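Local coordinates for leucine aminopeptidase 2 (Saccharomyces cerevisiae, PDB 2XQ0), which cleaves di- and tripeptides as a zinc aminopeptidase of the M1 family and also has low epoxide hydrolase activity, at residues 176-181 against 212-217; 469-474 against 511-516; 475-480 against 496-501. All coordinates share one frame; numbering follows the deposited sequence.

Contact 1 of 3, residues 176-181 against 212-217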
ATOM      1  N   PRO A 176       0.961  25.467   2.256  1.00 25.38           N
ATOM      2  CA  PRO A 176       1.037  24.520   3.381  1.00 26.79           C
ATOM      3  C   PRO A 176       1.770  23.189   3.065  1.00 25.40           C
ATOM      4  O   PRO A 176       1.715  22.667   1.953  1.00 27.30           O
ATOM      5  CB  PRO A 176      -0.436  24.279   3.718  1.00 20.18           C
ATOM      6  CG  PRO A 176      -1.099  25.637   3.417  1.00 28.22           C
ATOM      7  CD  PRO A 176      -0.350  26.156   2.199  1.00 27.72           C
ATOM      8  N   VAL A 177       2.476  22.673   4.059  1.00 25.63           N
ATOM      9  CA  VAL A 177       3.253  21.448   3.913  1.00 26.91           C
ATOM     10  C   VAL A 177       2.852  20.503   5.024  1.00 22.84           C
ATOM     11  O   VAL A 177       2.709  20.919   6.179  1.00 24.59           O
ATOM     12  CB  VAL A 177       4.784  21.697   4.060  1.00 22.39           C
ATOM     13  CG1 VAL A 177       5.568  20.370   4.095  1.00 19.08           C
ATOM     14  CG2 VAL A 177       5.309  22.599   2.959  1.00 26.60           C
ATOM     15  N   VAL A 178       2.663  19.239   4.678  1.00 20.54           N
ATOM     16  CA  VAL A 178       2.631  18.203   5.697  1.00 23.68           C
ATOM     17  C   VAL A 178       3.791  17.240   5.468  1.00 25.07           C
ATOM     18  O   VAL A 178       4.301  17.117   4.349  1.00 23.01           O
ATOM     19  CB  VAL A 178       1.303  17.457   5.741  1.00 23.22           C
ATOM     20  CG1 VAL A 178       0.155  18.443   5.989  1.00 29.59           C
ATOM     21  CG2 VAL A 178       1.096  16.680   4.449  1.00 28.23           C
ATOM     22  N   PHE A 179       4.211  16.586   6.545  1.00 18.47           N
ATOM     23  CA  PHE A 179       5.417  15.780   6.560  1.00 21.88           C
ATOM     24  C   PHE A 179       5.168  14.605   7.497  1.00 23.67           C
ATOM     25  O   PHE A 179       4.332  14.694   8.389  1.00 22.27           O
ATOM     26  CB  PHE A 179       6.591  16.610   7.083  1.00 25.86           C
ATOM     27  CG  PHE A 179       7.874  15.832   7.232  1.00 24.43           C
ATOM     28  CD1 PHE A 179       8.695  15.610   6.137  1.00 21.58           C
ATOM     29  CD2 PHE A 179       8.267  15.348   8.477  1.00 26.10           C
ATOM     30  CE1 PHE A 179       9.882  14.872   6.266  1.00 21.00           C
ATOM     31  CE2 PHE A 179       9.438  14.623   8.623  1.00 28.96           C
ATOM     32  CZ  PHE A 179      10.260  14.394   7.525  1.00 25.51           C
ATOM     33  N   SER A 180       5.904  13.519   7.293  1.00 21.65           N
ATOM     34  CA  SER A 180       5.815  12.345   8.150  1.00 16.75           C
ATOM     35  C   SER A 180       6.553  12.560   9.469  1.00 17.66           C
ATOM     36  O   SER A 180       7.553  11.879   9.771  1.00 24.66           O
ATOM     37  CB  SER A 180       6.426  11.157   7.426  1.00 18.25           C
ATOM     38  OG  SER A 180       7.743  11.476   6.998  1.00 24.81           O
ATOM     39  N   GLY A 181       6.067  13.508  10.248  1.00 17.69           N
ATOM     40  CA  GLY A 181       6.611  13.787  11.558  1.00 25.42           C
ATOM     41  C   GLY A 181       5.700  14.754  12.283  1.00 25.21           C
ATOM     42  O   GLY A 181       4.671  15.160  11.759  1.00 30.98           O
ATOM     43  N   GLY A 212       0.375  21.869  -0.717  1.00 25.40           N
ATOM     44  CA  GLY A 212      -0.651  22.453  -1.552  1.00 26.87           C
ATOM     45  C   GLY A 212      -1.621  23.213  -0.694  1.00 23.10           C
ATOM     46  O   GLY A 212      -1.353  23.494   0.474  1.00 22.90           O
ATOM     47  N   ASP A 213      -2.756  23.563  -1.284  1.00 30.31           N
ATOM     48  CA  ASP A 213      -3.783  24.298  -0.561  1.00 38.62           C
ATOM     49  C   ASP A 213      -4.485  23.354   0.396  1.00 38.28           C
ATOM     50  O   ASP A 213      -5.546  22.818   0.100  1.00 44.23           O
ATOM     51  CB  ASP A 213      -4.787  24.929  -1.531  1.00 36.41           C
ATOM     52  CG  ASP A 213      -5.838  25.744  -0.821  1.00 47.43           C
ATOM     53  OD1 ASP A 213      -5.626  26.064   0.366  1.00 46.68           O
ATOM     54  OD2 ASP A 213      -6.876  26.052  -1.446  1.00 49.32           O
ATOM     55  N   LEU A 214      -3.882  23.167   1.558  1.00 34.30           N
ATOM     56  CA  LEU A 214      -4.370  22.205   2.531  1.00 31.90           C
ATOM     57  C   LEU A 214      -4.972  22.915   3.728  1.00 37.17           C
ATOM     58  O   LEU A 214      -4.389  23.855   4.275  1.00 45.03           O
ATOM     59  CB  LEU A 214      -3.210  21.336   3.010  1.00 27.37           C
ATOM     60  CG  LEU A 214      -2.551  20.426   1.971  1.00 29.76           C
ATOM     61  CD1 LEU A 214      -1.394  19.660   2.590  1.00 40.70           C
ATOM     62  CD2 LEU A 214      -3.587  19.462   1.411  1.00 37.90           C
ATOM     63  N   SER A 215      -6.140  22.455   4.137  1.00 27.84           N
ATOM     64  CA  SER A 215      -6.694  22.847   5.417  1.00 26.89           C
ATOM     65  C   SER A 215      -6.826  21.574   6.229  1.00 30.03           C
ATOM     66  O   SER A 215      -6.508  20.489   5.737  1.00 30.75           O
ATOM     67  CB  SER A 215      -8.033  23.577   5.242  1.00 44.71           C
ATOM     68  OG  SER A 215      -8.798  23.046   4.180  1.00 54.54           O
ATOM     69  N   SER A 216      -7.254  21.705   7.477  1.00 30.05           N
ATOM     70  CA  SER A 216      -7.313  20.579   8.382  1.00 28.66           C
ATOM     71  C   SER A 216      -8.489  20.693   9.353  1.00 29.92           C
ATOM     72  O   SER A 216      -9.010  21.792   9.594  1.00 23.59           O
ATOM     73  CB  SER A 216      -6.012  20.480   9.165  1.00 30.17           C
ATOM     74  OG  SER A 216      -5.931  21.550  10.078  1.00 34.06           O
ATOM     75  N   ALA A 217      -8.887  19.552   9.911  1.00 26.49           N
ATOM     76  CA  ALA A 217     -10.031  19.462  10.827  1.00 27.57           C
ATOM     77  C   ALA A 217      -9.846  18.268  11.759  1.00 28.80           C
ATOM     78  O   ALA A 217      -9.353  17.221  11.349  1.00 24.64           O
ATOM     79  CB  ALA A 217     -11.324  19.317  10.048  1.00 25.91           C
TER

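Contact 2 of 3, residues 469-474 against 511-516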
ATOM      1  N   ALA A 469     -20.478 -17.213   6.488  1.00 27.22           N
ATOM      2  CA  ALA A 469     -21.790 -16.631   6.763  1.00 33.94           C
ATOM      3  C   ALA A 469     -22.135 -15.371   5.949  1.00 37.61           C
ATOM      4  O   ALA A 469     -23.183 -15.318   5.319  1.00 48.78           O
ATOM      5  CB  ALA A 469     -21.947 -16.354   8.247  1.00 34.59           C
ATOM      6  N   LEU A 470     -21.267 -14.366   5.953  1.00 28.88           N
ATOM      7  CA  LEU A 470     -21.605 -13.086   5.302  1.00 31.93           C
ATOM      8  C   LEU A 470     -21.443 -13.086   3.781  1.00 33.34           C
ATOM      9  O   LEU A 470     -21.685 -12.068   3.129  1.00 39.54           O
ATOM     10  CB  LEU A 470     -20.811 -11.925   5.913  1.00 31.54           C
ATOM     11  CG  LEU A 470     -21.056 -11.708   7.405  1.00 35.37           C
ATOM     12  CD1 LEU A 470     -20.168 -10.619   7.949  1.00 32.46           C
ATOM     13  CD2 LEU A 470     -22.537 -11.413   7.679  1.00 42.46           C
ATOM     14  N   ALA A 471     -21.030 -14.218   3.223  1.00 30.77           N
ATOM     15  CA  ALA A 471     -20.879 -14.365   1.774  1.00 31.05           C
ATOM     16  C   ALA A 471     -21.940 -15.282   1.170  1.00 37.88           C
ATOM     17  O   ALA A 471     -22.179 -15.263  -0.042  1.00 40.70           O
ATOM     18  CB  ALA A 471     -19.496 -14.888   1.423  1.00 26.13           C
ATOM     19  N   ASP A 472     -22.573 -16.086   2.017  1.00 36.93           N
ATOM     20  CA  ASP A 472     -23.518 -17.094   1.553  1.00 36.94           C
ATOM     21  C   ASP A 472     -24.738 -16.502   0.850  1.00 26.60           C
ATOM     22  O   ASP A 472     -25.145 -16.967  -0.206  1.00 27.35           O
ATOM     23  CB  ASP A 472     -23.961 -17.970   2.727  1.00 44.50           C
ATOM     24  CG  ASP A 472     -22.855 -18.877   3.226  1.00 51.08           C
ATOM     25  OD1 ASP A 472     -21.984 -19.254   2.409  1.00 51.89           O
ATOM     26  OD2 ASP A 472     -22.864 -19.220   4.430  1.00 57.64           O
ATOM     27  N   ASN A 473     -25.334 -15.499   1.472  1.00 27.31           N
ATOM     28  CA  ASN A 473     -26.414 -14.724   0.867  1.00 35.10           C
ATOM     29  C   ASN A 473     -26.004 -14.153  -0.499  1.00 27.68           C
ATOM     30  O   ASN A 473     -26.771 -14.188  -1.470  1.00 26.05           O
ATOM     31  CB  ASN A 473     -26.755 -13.586   1.819  1.00 53.74           C
ATOM     32  CG  ASN A 473     -25.524 -13.102   2.598  1.00 63.43           C
ATOM     33  OD1 ASN A 473     -24.638 -12.447   2.040  1.00 67.29           O
ATOM     34  ND2 ASN A 473     -25.458 -13.446   3.886  1.00 57.69           N
ATOM     35  N   VAL A 474     -24.773 -13.654  -0.571  1.00 27.35           N
ATOM     36  CA  VAL A 474     -24.249 -13.070  -1.800  1.00 25.14           C
ATOM     37  C   VAL A 474     -24.120 -14.113  -2.881  1.00 28.18           C
ATOM     38  O   VAL A 474     -24.609 -13.938  -3.996  1.00 26.64           O
ATOM     39  CB  VAL A 474     -22.871 -12.446  -1.552  1.00 25.82           C
ATOM     40  CG1 VAL A 474     -22.248 -11.989  -2.858  1.00 31.00           C
ATOM     41  CG2 VAL A 474     -23.005 -11.285  -0.566  1.00 31.06           C
ATOM     42  N   LEU A 511     -21.895  -5.999  -1.826  1.00 27.15           N
ATOM     43  CA  LEU A 511     -22.219  -5.563  -3.186  1.00 32.58           C
ATOM     44  C   LEU A 511     -21.054  -5.806  -4.140  1.00 28.48           C
ATOM     45  O   LEU A 511     -21.239  -6.312  -5.251  1.00 29.53           O
ATOM     46  CB  LEU A 511     -22.612  -4.078  -3.215  1.00 35.25           C
ATOM     47  CG  LEU A 511     -23.971  -3.726  -2.605  1.00 46.04           C
ATOM     48  CD1 LEU A 511     -24.148  -2.218  -2.488  1.00 49.59           C
ATOM     49  CD2 LEU A 511     -25.103  -4.335  -3.423  1.00 41.55           C
ATOM     50  N   VAL A 512     -19.849  -5.436  -3.711  1.00 27.22           N
ATOM     51  CA  VAL A 512     -18.661  -5.686  -4.505  1.00 27.83           C
ATOM     52  C   VAL A 512     -18.486  -7.178  -4.809  1.00 28.29           C
ATOM     53  O   VAL A 512     -18.291  -7.563  -5.972  1.00 33.40           O
ATOM     54  CB  VAL A 512     -17.416  -5.091  -3.826  1.00 33.94           C
ATOM     55  CG1 VAL A 512     -16.156  -5.586  -4.492  1.00 37.28           C
ATOM     56  CG2 VAL A 512     -17.491  -3.560  -3.874  1.00 29.35           C
ATOM     57  N   LEU A 513     -18.571  -8.012  -3.776  1.00 24.71           N
ATOM     58  CA  LEU A 513     -18.497  -9.462  -3.957  1.00 27.62           C
ATOM     59  C   LEU A 513     -19.616  -9.975  -4.863  1.00 31.20           C
ATOM     60  O   LEU A 513     -19.387 -10.812  -5.735  1.00 38.11           O
ATOM     61  CB  LEU A 513     -18.538 -10.199  -2.614  1.00 32.07           C
ATOM     62  CG  LEU A 513     -18.480 -11.740  -2.725  1.00 33.38           C
ATOM     63  CD1 LEU A 513     -17.169 -12.220  -3.330  1.00 34.96           C
ATOM     64  CD2 LEU A 513     -18.682 -12.380  -1.386  1.00 32.13           C
ATOM     65  N   PHE A 514     -20.836  -9.488  -4.652  1.00 33.35           N
ATOM     66  CA  PHE A 514     -21.958  -9.852  -5.533  1.00 24.47           C
ATOM     67  C   PHE A 514     -21.678  -9.579  -7.015  1.00 37.54           C
ATOM     68  O   PHE A 514     -21.779 -10.488  -7.847  1.00 38.68           O
ATOM     69  CB  PHE A 514     -23.234  -9.132  -5.094  1.00 28.30           C
ATOM     70  CG  PHE A 514     -24.398  -9.346  -6.021  1.00 35.91           C
ATOM     71  CD1 PHE A 514     -24.932 -10.615  -6.209  1.00 29.77           C
ATOM     72  CD2 PHE A 514     -24.970  -8.278  -6.695  1.00 38.83           C
ATOM     73  CE1 PHE A 514     -26.008 -10.818  -7.053  1.00 36.41           C
ATOM     74  CE2 PHE A 514     -26.046  -8.472  -7.546  1.00 41.14           C
ATOM     75  CZ  PHE A 514     -26.567  -9.746  -7.725  1.00 39.86           C
ATOM     76  N   LEU A 515     -21.339  -8.329  -7.339  1.00 31.66           N
ATOM     77  CA  LEU A 515     -21.054  -7.912  -8.719  1.00 37.60           C
ATOM     78  C   LEU A 515     -19.863  -8.668  -9.278  1.00 45.23           C
ATOM     79  O   LEU A 515     -19.826  -8.999 -10.462  1.00 54.62           O
ATOM     80  CB  LEU A 515     -20.791  -6.403  -8.804  1.00 36.11           C
ATOM     81  CG  LEU A 515     -21.982  -5.479  -8.506  1.00 41.33           C
ATOM     82  CD1 LEU A 515     -21.518  -4.066  -8.208  1.00 33.99           C
ATOM     83  CD2 LEU A 515     -22.980  -5.497  -9.655  1.00 46.59           C
ATOM     84  N   GLU A 516     -18.883  -8.934  -8.422  1.00 40.11           N
ATOM     85  CA  GLU A 516     -17.753  -9.781  -8.798  1.00 43.57           C
ATOM     86  C   GLU A 516     -18.250 -11.177  -9.199  1.00 48.61           C
ATOM     87  O   GLU A 516     -18.031 -11.611 -10.341  1.00 50.28           O
ATOM     88  CB  GLU A 516     -16.715  -9.835  -7.662  1.00 43.93           C
ATOM     89  CG  GLU A 516     -15.547 -10.782  -7.872  1.00 41.76           C
ATOM     90  CD  GLU A 516     -14.641 -10.377  -9.028  1.00 64.68           C
ATOM     91  OE1 GLU A 516     -15.090  -9.620  -9.919  1.00 73.50           O
ATOM     92  OE2 GLU A 516     -13.469 -10.819  -9.047  1.00 68.64           O
TER

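Contact 3 of 3, residues 475-480 against 496-501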
ATOM      1  N   TYR A 475     -23.464 -15.215  -2.543  1.00 30.70           N
ATOM      2  CA  TYR A 475     -23.316 -16.322  -3.475  1.00 28.09           C
ATOM      3  C   TYR A 475     -24.669 -16.853  -3.950  1.00 25.65           C
ATOM      4  O   TYR A 475     -24.860 -17.107  -5.139  1.00 32.89           O
ATOM      5  CB  TYR A 475     -22.492 -17.441  -2.834  1.00 34.81           C
ATOM      6  CG  TYR A 475     -21.031 -17.084  -2.643  1.00 41.31           C
ATOM      7  CD1 TYR A 475     -20.339 -16.383  -3.615  1.00 42.74           C
ATOM      8  CD2 TYR A 475     -20.343 -17.459  -1.495  1.00 50.92           C
ATOM      9  CE1 TYR A 475     -18.997 -16.058  -3.446  1.00 54.59           C
ATOM     10  CE2 TYR A 475     -19.003 -17.139  -1.319  1.00 50.18           C
ATOM     11  CZ  TYR A 475     -18.337 -16.441  -2.294  1.00 57.19           C
ATOM     12  OH  TYR A 475     -17.001 -16.126  -2.122  1.00 69.61           O
ATOM     13  N   GLN A 476     -25.609 -17.034  -3.031  1.00 25.70           N
ATOM     14  CA  GLN A 476     -26.941 -17.487  -3.430  1.00 29.54           C
ATOM     15  C   GLN A 476     -27.601 -16.592  -4.479  1.00 28.87           C
ATOM     16  O   GLN A 476     -28.137 -17.087  -5.461  1.00 27.09           O
ATOM     17  CB  GLN A 476     -27.858 -17.650  -2.226  1.00 43.27           C
ATOM     18  CG  GLN A 476     -27.432 -18.776  -1.311  1.00 62.26           C
ATOM     19  CD  GLN A 476     -28.292 -18.861  -0.073  1.00 71.98           C
ATOM     20  OE1 GLN A 476     -29.474 -18.510  -0.101  1.00 75.06           O
ATOM     21  NE2 GLN A 476     -27.706 -19.330   1.025  1.00 74.28           N
ATOM     22  N   LEU A 477     -27.563 -15.282  -4.271  1.00 29.48           N
ATOM     23  CA  LEU A 477     -28.195 -14.360  -5.202  1.00 33.50           C
ATOM     24  C   LEU A 477     -27.530 -14.399  -6.566  1.00 35.87           C
ATOM     25  O   LEU A 477     -28.219 -14.475  -7.583  1.00 36.09           O
ATOM     26  CB  LEU A 477     -28.188 -12.929  -4.665  1.00 35.22           C
ATOM     27  CG  LEU A 477     -28.980 -11.913  -5.494  1.00 35.78           C
ATOM     28  CD1 LEU A 477     -30.467 -12.291  -5.509  1.00 34.46           C
ATOM     29  CD2 LEU A 477     -28.788 -10.513  -4.938  1.00 32.31           C
ATOM     30  N   ALA A 478     -26.199 -14.323  -6.605  1.00 30.22           N
ATOM     31  CA  ALA A 478     -25.503 -14.368  -7.890  1.00 32.10           C
ATOM     32  C   ALA A 478     -25.876 -15.638  -8.650  1.00 41.17           C
ATOM     33  O   ALA A 478     -26.174 -15.593  -9.844  1.00 47.82           O
ATOM     34  CB  ALA A 478     -23.984 -14.258  -7.711  1.00 33.76           C
ATOM     35  N   ASP A 479     -25.870 -16.770  -7.954  1.00 36.60           N
ATOM     36  CA  ASP A 479     -26.337 -18.017  -8.553  1.00 34.70           C
ATOM     37  C   ASP A 479     -27.764 -17.863  -9.109  1.00 34.09           C
ATOM     38  O   ASP A 479     -28.041 -18.216 -10.258  1.00 37.90           O
ATOM     39  CB  ASP A 479     -26.262 -19.157  -7.532  1.00 45.08           C
ATOM     40  CG  ASP A 479     -24.836 -19.439  -7.073  1.00 54.62           C
ATOM     41  OD1 ASP A 479     -23.892 -18.949  -7.727  1.00 58.61           O
ATOM     42  OD2 ASP A 479     -24.653 -20.157  -6.061  1.00 56.23           O
ATOM     43  N   LYS A 480     -28.659 -17.314  -8.295  1.00 36.48           N
ATOM     44  CA  LYS A 480     -30.057 -17.122  -8.685  1.00 33.78           C
ATOM     45  C   LYS A 480     -30.194 -16.246  -9.936  1.00 37.89           C
ATOM     46  O   LYS A 480     -30.985 -16.551 -10.833  1.00 45.09           O
ATOM     47  CB  LYS A 480     -30.853 -16.513  -7.529  1.00 33.42           C
ATOM     48  CG  LYS A 480     -32.358 -16.441  -7.768  1.00 44.15           C
ATOM     49  CD  LYS A 480     -33.061 -15.647  -6.651  1.00 51.06           C
ATOM     50  CE  LYS A 480     -34.554 -15.467  -6.937  1.00 51.21           C
ATOM     51  NZ  LYS A 480     -35.240 -14.561  -5.962  1.00 50.66           N
ATOM     52  N   SER A 496     -40.847  -9.703 -10.963  1.00 53.12           N
ATOM     53  CA  SER A 496     -41.598 -10.666 -10.159  1.00 57.70           C
ATOM     54  C   SER A 496     -40.679 -11.567  -9.342  1.00 56.68           C
ATOM     55  O   SER A 496     -41.036 -11.978  -8.245  1.00 52.25           O
ATOM     56  CB  SER A 496     -42.526 -11.506 -11.034  1.00 61.91           C
ATOM     57  OG  SER A 496     -43.545 -10.695 -11.591  1.00 82.05           O
ATOM     58  N   GLU A 497     -39.494 -11.864  -9.870  1.00 56.25           N
ATOM     59  CA  GLU A 497     -38.516 -12.683  -9.146  1.00 50.93           C
ATOM     60  C   GLU A 497     -37.627 -11.849  -8.221  1.00 50.04           C
ATOM     61  O   GLU A 497     -37.275 -12.273  -7.111  1.00 50.52           O
ATOM     62  CB  GLU A 497     -37.633 -13.454 -10.136  1.00 57.37           C
ATOM     63  CG  GLU A 497     -37.986 -14.922 -10.286  1.00 70.87           C
ATOM     64  CD  GLU A 497     -37.678 -15.735  -9.038  1.00 71.94           C
ATOM     65  OE1 GLU A 497     -38.481 -15.698  -8.085  1.00 71.57           O
ATOM     66  OE2 GLU A 497     -36.630 -16.411  -9.006  1.00 72.89           O
ATOM     67  N   PHE A 498     -37.257 -10.660  -8.681  1.00 45.01           N
ATOM     68  CA  PHE A 498     -36.247  -9.870  -7.992  1.00 44.99           C
ATOM     69  C   PHE A 498     -36.790  -8.523  -7.540  1.00 49.45           C
ATOM     70  O   PHE A 498     -37.631  -7.939  -8.204  1.00 48.57           O
ATOM     71  CB  PHE A 498     -35.062  -9.624  -8.934  1.00 32.79           C
ATOM     72  CG  PHE A 498     -34.373 -10.889  -9.393  1.00 44.30           C
ATOM     73  CD1 PHE A 498     -33.499 -11.569  -8.550  1.00 41.84           C
ATOM     74  CD2 PHE A 498     -34.576 -11.384 -10.674  1.00 45.77           C
ATOM     75  CE1 PHE A 498     -32.853 -12.730  -8.976  1.00 39.75           C
ATOM     76  CE2 PHE A 498     -33.925 -12.547 -11.110  1.00 45.14           C
ATOM     77  CZ  PHE A 498     -33.064 -13.217 -10.259  1.00 37.81           C
ATOM     78  N   ASN A 499     -36.305  -8.024  -6.412  1.00 50.10           N
ATOM     79  CA  ASN A 499     -36.468  -6.603  -6.141  1.00 62.17           C
ATOM     80  C   ASN A 499     -35.454  -5.984  -5.170  1.00 54.37           C
ATOM     81  O   ASN A 499     -34.691  -6.686  -4.503  1.00 53.76           O
ATOM     82  CB  ASN A 499     -37.913  -6.245  -5.782  1.00 65.91           C
ATOM     83  CG  ASN A 499     -38.457  -5.111  -6.646  1.00 75.53           C
ATOM     84  OD1 ASN A 499     -38.835  -5.321  -7.804  1.00 76.64           O
ATOM     85  ND2 ASN A 499     -38.485  -3.900  -6.090  1.00 72.94           N
ATOM     86  N   ALA A 500     -35.455  -4.659  -5.124  1.00 50.38           N
ATOM     87  CA  ALA A 500     -34.486  -3.906  -4.345  1.00 55.38           C
ATOM     88  C   ALA A 500     -34.298  -4.523  -2.972  1.00 50.31           C
ATOM     89  O   ALA A 500     -33.241  -4.391  -2.353  1.00 55.10           O
ATOM     90  CB  ALA A 500     -34.936  -2.453  -4.218  1.00 61.54           C
ATOM     91  N   ILE A 501     -35.334  -5.207  -2.505  1.00 47.42           N
ATOM     92  CA  ILE A 501     -35.319  -5.824  -1.187  1.00 56.95           C
ATOM     93  C   ILE A 501     -34.156  -6.801  -0.986  1.00 54.88           C
ATOM     94  O   ILE A 501     -33.649  -6.951   0.133  1.00 43.14           O
ATOM     95  CB  ILE A 501     -36.634  -6.594  -0.917  1.00 57.47           C
ATOM     96  CG1 ILE A 501     -37.849  -5.695  -1.174  1.00 57.76           C
ATOM     97  CG2 ILE A 501     -36.643  -7.142   0.500  1.00 56.08           C
ATOM     98  CD1 ILE A 501     -38.137  -5.434  -2.644  1.00 52.63           C
TER

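Contact 1 of 3, residues 176-181 against 212-217
Two groups grip the carbonyl oxygen of Pro176: the amide of Gly212 and the hydroxyl of Ser211. The Gly212 N to Pro176 O bond is 3.1 Å long and lies in the carbonyl plane, though it bends to 142° at the hydrogen. Proline has no N-H to offer and suits the place just before strand 177-179, where its carbonyl makes the hydrogen bond across the contact. The pyrrolidine ring also rests against the Gly212 carbonyl, with Pro176 CD 3.3 Å from Gly212 O. This is the end of an antiparallel pairing: strand 177-179 is an outermost strand of a four-stranded sheet and runs beside strand 209-211, Val178 bonding to Ala210. From Gly212 the chain makes an inverse gamma turn centred on Asp213 and departs into strand 215-220 of a second sheet. Leu214, the last residue of the turn, directs its side chain back toward 176-181. Its CB lies 4.1 Å from Pro176 CB, and its CD1 reaches Val178 CG1 at 3.9 Å, the two side chains crossing at about a right angle. Val178 turns that methyl anti to its carbonyl carbon (chi1 -58°), and its side chain also touches Tyr226 of strand 223-227.

Contact 2 of 3, residues 469-474 against 511-516
Val474 is the main bump of this helix-helix contact, and its CG1 methyl enters the hollow between Leu513 and Phe514. There CG1 lies 3.8 Å from Leu513 CG and 3.8 Å from Phe514 CB, and it reaches down to the backbone, 3.4 Å from Phe514 N. With CG1 set opposite the backbone N (chi1 173°), the methyl heads straight for the neighbouring helix. A beta-branched residue suits this place because its short, stiff arm needs no further torsion to fill a shallow dent. Leu513 reaches back across the contact. Its CD2 settles over the small Ala471, 3.9 Å from Ala471 CB, and touches Val474 CG1 as well, so that one leucine branch lies against both residues of the facing helix. Alanine, three positions before Val474, offers a low surface on which the longer leucine can lie. Phe514 contributes mainly its CB and backbone here; at the edge of its ring, near the plane, comes Val474 O, 4.0 Å from Phe514 CD1. No hydrogen bond joins the two segments, whose axes approach to 9.7 Å and cross at -46°. Residues 511-516 lie in the C-terminal region characteristic of leukotriene A4 hydrolases. Round about, Leu513 also packs on Phe346 and Ile350 of helix 341-360, Phe506 covers Val474 from the loop before helix 508-519, and Val512 faces helix 557-569.

Contact 3 of 3, residues 475-480 against 496-501
A mixed polar and apolar contact joins the middle of helix 469-484 to the C-terminal end of helix 491-497, where Lys480 stretches across to Glu497 and Phe498. The lysine chain is fully extended, its CG anti to the backbone N (chi1 -172°), and this length carries the ammonium group to the far backbone. Lys480 NZ bonds to Glu497 O at 3.3 Å, approaching from above the carbonyl plane, 40° out of it. The carboxylate adds a long salt bridge, Glu497 OE2 lying 3.8 Å from Lys480 NZ; a bend at chi2 folds the glutamate back toward the lysine. Lysine suits a partly exposed place of this kind, since its methylenes can pack beside a ring while its charge meets an acid. Those methylenes slide past Phe498 in the opposite sense, with Lys480 CD 3.7 Å from Phe498 CE1. Lys480 O comes to the ring edge in plane, 4.0 Å from Phe498 CZ, and Leu477 CD1 also meets the edge, 4.2 Å from Phe498 CE1. Phe498 stacks further on Trp481 and touches Met484, so helix 469-484 receives the ring along one flank. Phe498 is the first residue to leave helical angles, and a positive side chain bound to the carbonyl just before it is typical of a helix C-terminus, where such charge probably complements the helix dipole.

Contact 1 comes first along the chain, its centre 38 Å from that of contact 2 and 46 Å from that of contact 3. It links two sheets, and the side chain of Val178 is about 11 Å from that of Met276, a substrate-binding residue. Contacts 2 and 3, centres 11 Å apart, are neighbours in a helical region away from the zinc and substrate sites. They share helix 469-484, which meets helix 508-519 in one and the end of helix 491-497 and the loop after it in the other; contact 3 is nested within the loop contact 2 closes. Phe514 CE1 packs 3.5 Å from Leu477 CD2, so the packing of the three helices runs on between them.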